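Local coordinates for protein plantacyanin (Spinacia oleracea, PDB 1F56) that probably carries electrons in the plant as a blue copper protein, a small basic cupredoxin that binds a single copper ion, at residues A[35-40]-A[47-52]; A[61-66]-A[70-75]. All coordinates share one frame; numbering follows the deposited sequence.

Contact 1: A[35-40]-A[47-52]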
loop_
_atom_site.group_PDB
_atom_site.type_symbol
_atom_site.label_atom_id
_atom_site.label_comp_id
_atom_site.label_asym_id
_atom_site.label_seq_id
_atom_site.Cartn_x
_atom_site.Cartn_y
_atom_site.Cartn_z
ATOM N N ASN A 35 -7.618 4.738 2.640
ATOM C CA ASN A 35 -7.077 3.890 3.682
ATOM C C ASN A 35 -6.007 3.032 3.010
ATOM O O ASN A 35 -5.872 3.045 1.769
ATOM C CB ASN A 35 -8.171 3.040 4.349
ATOM C CG ASN A 35 -8.736 1.975 3.447
ATOM O OD1 ASN A 35 -8.337 1.827 2.295
ATOM N ND2 ASN A 35 -9.682 1.212 3.980
ATOM N N VAL A 36 -5.207 2.341 3.822
ATOM C CA VAL A 36 -4.166 1.461 3.319
ATOM C C VAL A 36 -4.389 0.095 3.963
ATOM O O VAL A 36 -4.341 -0.034 5.176
ATOM C CB VAL A 36 -2.763 1.949 3.704
ATOM C CG1 VAL A 36 -1.715 1.028 3.077
ATOM C CG2 VAL A 36 -2.577 3.403 3.259
ATOM N N VAL A 37 -4.653 -0.913 3.146
ATOM C CA VAL A 37 -4.883 -2.251 3.659
ATOM C C VAL A 37 -3.763 -3.151 3.131
ATOM O O VAL A 37 -3.527 -3.179 1.920
ATOM C CB VAL A 37 -6.256 -2.797 3.180
ATOM C CG1 VAL A 37 -6.563 -4.133 3.871
ATOM C CG2 VAL A 37 -7.365 -1.770 3.484
ATOM N N ALA A 38 -3.070 -3.850 4.038
ATOM C CA ALA A 38 -1.996 -4.772 3.668
ATOM C C ALA A 38 -2.682 -6.093 3.377
ATOM O O ALA A 38 -3.280 -6.699 4.265
ATOM C CB ALA A 38 -0.986 -4.932 4.837
ATOM N N VAL A 39 -2.588 -6.548 2.136
ATOM C CA VAL A 39 -3.273 -7.771 1.729
ATOM C C VAL A 39 -2.305 -8.814 1.187
ATOM O O VAL A 39 -1.101 -8.580 1.141
ATOM C CB VAL A 39 -4.328 -7.440 0.628
ATOM C CG1 VAL A 39 -5.294 -6.377 1.132
ATOM C CG2 VAL A 39 -3.632 -6.919 -0.635
ATOM N N ASN A 40 -2.830 -9.966 0.772
ATOM C CA ASN A 40 -1.978 -11.011 0.203
ATOM C C ASN A 40 -2.078 -10.932 -1.324
ATOM O O ASN A 40 -2.805 -10.086 -1.857
ATOM C CB ASN A 40 -2.409 -12.398 0.706
ATOM C CG ASN A 40 -3.868 -12.702 0.420
ATOM O OD1 ASN A 40 -4.602 -11.880 -0.134
ATOM N ND2 ASN A 40 -4.299 -13.892 0.800
ATOM N N CYS A 47 -8.597 -7.144 -5.930
ATOM C CA CYS A 47 -8.985 -5.933 -5.205
ATOM C C CYS A 47 -9.892 -6.203 -4.015
ATOM O O CYS A 47 -10.874 -5.495 -3.810
ATOM C CB CYS A 47 -9.688 -4.976 -6.159
ATOM S SG CYS A 47 -8.525 -3.921 -7.075
ATOM N N SER A 48 -9.564 -7.226 -3.232
ATOM C CA SER A 48 -10.368 -7.593 -2.065
ATOM C C SER A 48 -9.478 -8.049 -0.918
ATOM O O SER A 48 -8.674 -8.965 -1.070
ATOM C CB SER A 48 -11.341 -8.716 -2.435
ATOM O OG SER A 48 -10.655 -9.767 -3.096
ATOM N N ALA A 49 -9.635 -7.412 0.231
ATOM C CA ALA A 49 -8.829 -7.729 1.395
ATOM C C ALA A 49 -9.249 -9.038 2.046
ATOM O O ALA A 49 -10.441 -9.292 2.240
ATOM C CB ALA A 49 -8.920 -6.598 2.387
ATOM N N PRO A 50 -8.272 -9.892 2.397
ATOM C CA PRO A 50 -8.610 -11.171 3.031
ATOM C C PRO A 50 -9.037 -10.951 4.477
ATOM O O PRO A 50 -8.761 -9.894 5.061
ATOM C CB PRO A 50 -7.317 -11.981 2.900
ATOM C CG PRO A 50 -6.243 -10.926 2.940
ATOM C CD PRO A 50 -6.831 -9.806 2.096
ATOM N N ARG A 51 -9.712 -11.936 5.057
ATOM C CA ARG A 51 -10.181 -11.804 6.436
ATOM C C ARG A 51 -9.036 -11.489 7.400
ATOM O O ARG A 51 -7.961 -12.097 7.337
ATOM C CB ARG A 51 -10.894 -13.081 6.881
ATOM C CG ARG A 51 -9.961 -14.255 7.145
ATOM C CD ARG A 51 -10.717 -15.570 7.281
ATOM N NE ARG A 51 -11.202 -16.049 5.988
ATOM C CZ ARG A 51 -11.902 -17.167 5.816
ATOM N NH1 ARG A 51 -12.204 -17.931 6.858
ATOM N NH2 ARG A 51 -12.303 -17.520 4.600
ATOM N N GLY A 52 -9.269 -10.522 8.284
ATOM C CA GLY A 52 -8.255 -10.153 9.256
ATOM C C GLY A 52 -7.165 -9.207 8.773
ATOM O O GLY A 52 -6.305 -8.803 9.568
#
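Pro50 packs its ring against Val39 and Asn40, and no other residue of the pair of segments covers as much surface. The ring meets its two neighbours with different atoms. CD is turned to Val39, 3.7 Å from that residue's CB. CG is turned to Asn40 and sits 3.6 Å from its OD1, with the amide lying alongside the ring as the two side chains run past each other in opposite directions. The Asn40 amide is placed by its first torsion, chi1 56°, which sets CG between the backbone N and the carbonyl carbon. OD1 is also occupied: Asn40 is the N-cap of helix 41-45, and OD1 takes a hydrogen bond from Gly43 N. The proline therefore leans on an amide whose orientation the helix start already fixes.

Plantacyanin is a cupredoxin beta sandwich, and this is where residues 47-52, the coil following that helix, fold back over the outer face of strand 36-39 before the chain enters strand 54-56. No hydrogen bond joins the two segments. Val37 and Val39 face the coil. Val36 and Ala38 point the other way, into the sandwich, where both touch Phe72.

The methyl of Ala49 rests against both Val37 and Val39. CB is 3.7 Å from Val37 CG1 and 3.8 Å from Val39 CG1, and the latter methyl also rests on Ala49 CA. In Val39, chi1 of -56° puts CG1 anti to the carbonyl carbon, which swings it to the alanine while CB is left to the proline. Two residues before Ala49, Cys47 is tied by a disulfide to Cys80.

Contact 2: A[61-66]-A[70-75]; sequences DRIKLT and NYFICS. With CU1 (copper (I) ion), chain F.
The chain crosses here from one sheet of the cupredoxin beta sandwich to the other: strand 60-64 belongs to the first, strand 68-73 to the second, and Asn70 fastens the connection between them by gripping Thr66 with its amide. Both backbone polar atoms of Thr66 are used. Its N-H points to Asn70 OD1 at 3.0 Å, nearly straight at 170°, though the donor is somewhat tilted from the plane of that carbonyl. In return Asn70 ND2 donates a hydrogen bond to Thr66 O at 2.8 Å, almost linear at 174° and lying in the carbonyl plane as well as in its own amide plane. The paired bonds hold the amide flat and fix its rotation. OD1 accepts a further hydrogen bond from a water that also donates to Lys64 O, so this buried oxygen is held by both Thr66 N and the water. Leu65 closes one side, its CD2 methyl 3.8 Å from Asn70 CG. A leucine in place of Asn70 would probably leave Thr66 N and O without their mates and the water with one anchor fewer, freeing the turn to shift.

Deeper in, Phe72 projects between the sheets. Ile63 CG2 and Leu65 CD2 both meet its ring at the edge, near the ring plane, with the isoleucine methyl 3.9 Å from CE2; Phe27 of strand 24-28 adds a second aromatic ring. Two residues further along, Cys74 completes the copper site with His34, His79 and Met84: its SG, swung anti to its own backbone N (chi1 173°), binds copper at 2.2 Å.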
loop_
_atom_site.group_PDB
_atom_site.type_symbol
_atom_site.label_atom_id
_atom_site.label_comp_id
_atom_site.label_asym_id
_atom_site.label_seq_id
_atom_site.Cartn_x
_atom_site.Cartn_y
_atom_site.Cartn_z
ATOM N N ASP A 61 0.679 6.844 7.465
ATOM C CA ASP A 61 0.897 5.514 8.000
ATOM C C ASP A 61 2.308 5.000 7.728
ATOM O O ASP A 61 2.758 4.986 6.583
ATOM C CB ASP A 61 -0.138 4.556 7.385
ATOM C CG ASP A 61 -1.560 5.078 7.519
ATOM O OD1 ASP A 61 -1.973 5.348 8.666
ATOM O OD2 ASP A 61 -2.263 5.236 6.497
ATOM N N ARG A 62 2.997 4.588 8.792
ATOM C CA ARG A 62 4.349 4.059 8.693
ATOM C C ARG A 62 4.268 2.546 8.691
ATOM O O ARG A 62 3.866 1.939 9.671
ATOM C CB ARG A 62 5.202 4.501 9.883
ATOM C CG ARG A 62 5.608 5.953 9.847
ATOM C CD ARG A 62 6.483 6.298 11.036
ATOM N NE ARG A 62 7.443 7.341 10.692
ATOM C CZ ARG A 62 8.608 7.115 10.091
ATOM N NH1 ARG A 62 8.961 5.878 9.774
ATOM N NH2 ARG A 62 9.411 8.129 9.793
ATOM N N ILE A 63 4.661 1.939 7.586
ATOM C CA ILE A 63 4.612 0.498 7.481
ATOM C C ILE A 63 5.971 -0.057 7.039
ATOM O O ILE A 63 6.539 0.379 6.037
ATOM C CB ILE A 63 3.537 0.087 6.466
ATOM C CG1 ILE A 63 2.189 0.686 6.884
ATOM C CG2 ILE A 63 3.459 -1.434 6.371
ATOM C CD1 ILE A 63 1.045 0.325 5.957
ATOM N N LYS A 64 6.489 -1.014 7.803
ATOM C CA LYS A 64 7.761 -1.642 7.477
ATOM C C LYS A 64 7.556 -2.792 6.491
ATOM O O LYS A 64 6.604 -3.554 6.605
ATOM C CB LYS A 64 8.432 -2.123 8.764
ATOM C CG LYS A 64 8.646 -0.971 9.756
ATOM C CD LYS A 64 9.393 -1.401 11.002
ATOM C CE LYS A 64 9.600 -0.216 11.936
ATOM N NZ LYS A 64 10.227 -0.614 13.230
ATOM N N LEU A 65 8.439 -2.893 5.504
ATOM C CA LEU A 65 8.362 -3.943 4.489
ATOM C C LEU A 65 9.006 -5.243 4.960
ATOM O O LEU A 65 10.018 -5.209 5.643
ATOM C CB LEU A 65 9.078 -3.485 3.227
ATOM C CG LEU A 65 8.512 -2.243 2.536
ATOM C CD1 LEU A 65 9.309 -1.957 1.254
ATOM C CD2 LEU A 65 7.040 -2.486 2.219
ATOM N N THR A 66 8.414 -6.383 4.620
ATOM C CA THR A 66 9.013 -7.663 4.994
ATOM C C THR A 66 9.695 -8.188 3.731
ATOM O O THR A 66 9.340 -7.791 2.616
ATOM C CB THR A 66 7.950 -8.690 5.477
ATOM O OG1 THR A 66 6.874 -8.758 4.525
ATOM C CG2 THR A 66 7.411 -8.297 6.840
ATOM N N ASN A 70 5.113 -7.423 -0.915
ATOM C CA ASN A 70 4.294 -6.650 0.018
ATOM C C ASN A 70 3.222 -5.999 -0.844
ATOM O O ASN A 70 3.542 -5.209 -1.735
ATOM C CB ASN A 70 5.133 -5.557 0.670
ATOM C CG ASN A 70 6.204 -6.114 1.607
ATOM O OD1 ASN A 70 6.015 -6.167 2.820
ATOM N ND2 ASN A 70 7.329 -6.533 1.040
ATOM N N TYR A 71 1.963 -6.314 -0.572
ATOM C CA TYR A 71 0.840 -5.794 -1.355
ATOM C C TYR A 71 -0.023 -4.845 -0.546
ATOM O O TYR A 71 -0.304 -5.103 0.626
ATOM C CB TYR A 71 -0.051 -6.956 -1.826
ATOM C CG TYR A 71 0.653 -8.012 -2.644
ATOM C CD1 TYR A 71 0.973 -7.786 -3.985
ATOM C CD2 TYR A 71 1.013 -9.243 -2.076
ATOM C CE1 TYR A 71 1.638 -8.756 -4.746
ATOM C CE2 TYR A 71 1.679 -10.223 -2.837
ATOM C CZ TYR A 71 1.987 -9.970 -4.161
ATOM O OH TYR A 71 2.660 -10.918 -4.900
ATOM N N PHE A 72 -0.460 -3.753 -1.169
ATOM C CA PHE A 72 -1.312 -2.790 -0.477
ATOM C C PHE A 72 -2.401 -2.299 -1.422
ATOM O O PHE A 72 -2.139 -2.154 -2.607
ATOM C CB PHE A 72 -0.504 -1.571 -0.008
ATOM C CG PHE A 72 0.651 -1.907 0.881
ATOM C CD1 PHE A 72 1.899 -2.202 0.336
ATOM C CD2 PHE A 72 0.502 -1.913 2.268
ATOM C CE1 PHE A 72 2.989 -2.495 1.162
ATOM C CE2 PHE A 72 1.589 -2.207 3.094
ATOM C CZ PHE A 72 2.831 -2.495 2.537
ATOM N N ILE A 73 -3.610 -2.058 -0.904
ATOM C CA ILE A 73 -4.707 -1.520 -1.724
ATOM C C ILE A 73 -5.497 -0.543 -0.860
ATOM O O ILE A 73 -5.338 -0.513 0.369
ATOM C CB ILE A 73 -5.723 -2.633 -2.209
ATOM C CG1 ILE A 73 -6.460 -3.253 -1.009
ATOM C CG2 ILE A 73 -4.997 -3.731 -2.990
ATOM C CD1 ILE A 73 -7.535 -4.277 -1.398
ATOM N N CYS A 74 -6.309 0.290 -1.499
ATOM C CA CYS A 74 -7.200 1.185 -0.764
ATOM C C CYS A 74 -8.469 0.386 -0.944
ATOM O O CYS A 74 -8.747 -0.069 -2.049
ATOM C CB CYS A 74 -7.388 2.534 -1.453
ATOM S SG CYS A 74 -8.651 3.531 -0.609
ATOM N N SER A 75 -9.245 0.206 0.108
ATOM C CA SER A 75 -10.450 -0.612 -0.038
ATOM C C SER A 75 -11.775 0.140 -0.273
ATOM O O SER A 75 -12.816 -0.487 -0.464
ATOM C CB SER A 75 -10.597 -1.503 1.192
ATOM O OG SER A 75 -10.816 -0.680 2.319
HETATM CU CU CU1 F . -8.633 5.380 -1.751
HETATM O O HOH W 1 4.707 -4.609 4.851
#

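Overall arrangement
From the N terminus, the chain passes through strands 2-6 and 24-28 before contact 1, which closes the loop that leaves strand 36-39, turns through helix 41-45 and comes back as coil 47-52. Strand 54-56 then pairs beside 36-39, and only afterwards does contact 2 close the short turn from strand 60-64 into 68-73. The two contacts follow in series and neither crosses nor encloses the other. They meet in space because strands 36-39 and 68-73 are antiparallel neighbours: Val37 N probably bonds to Ile73 O, and Asn35 ND2 to Ser75 OG. Contact 1 lies on the outer side of strand 36-39; contact 2 joins the inner side of that sheet to the facing sheet.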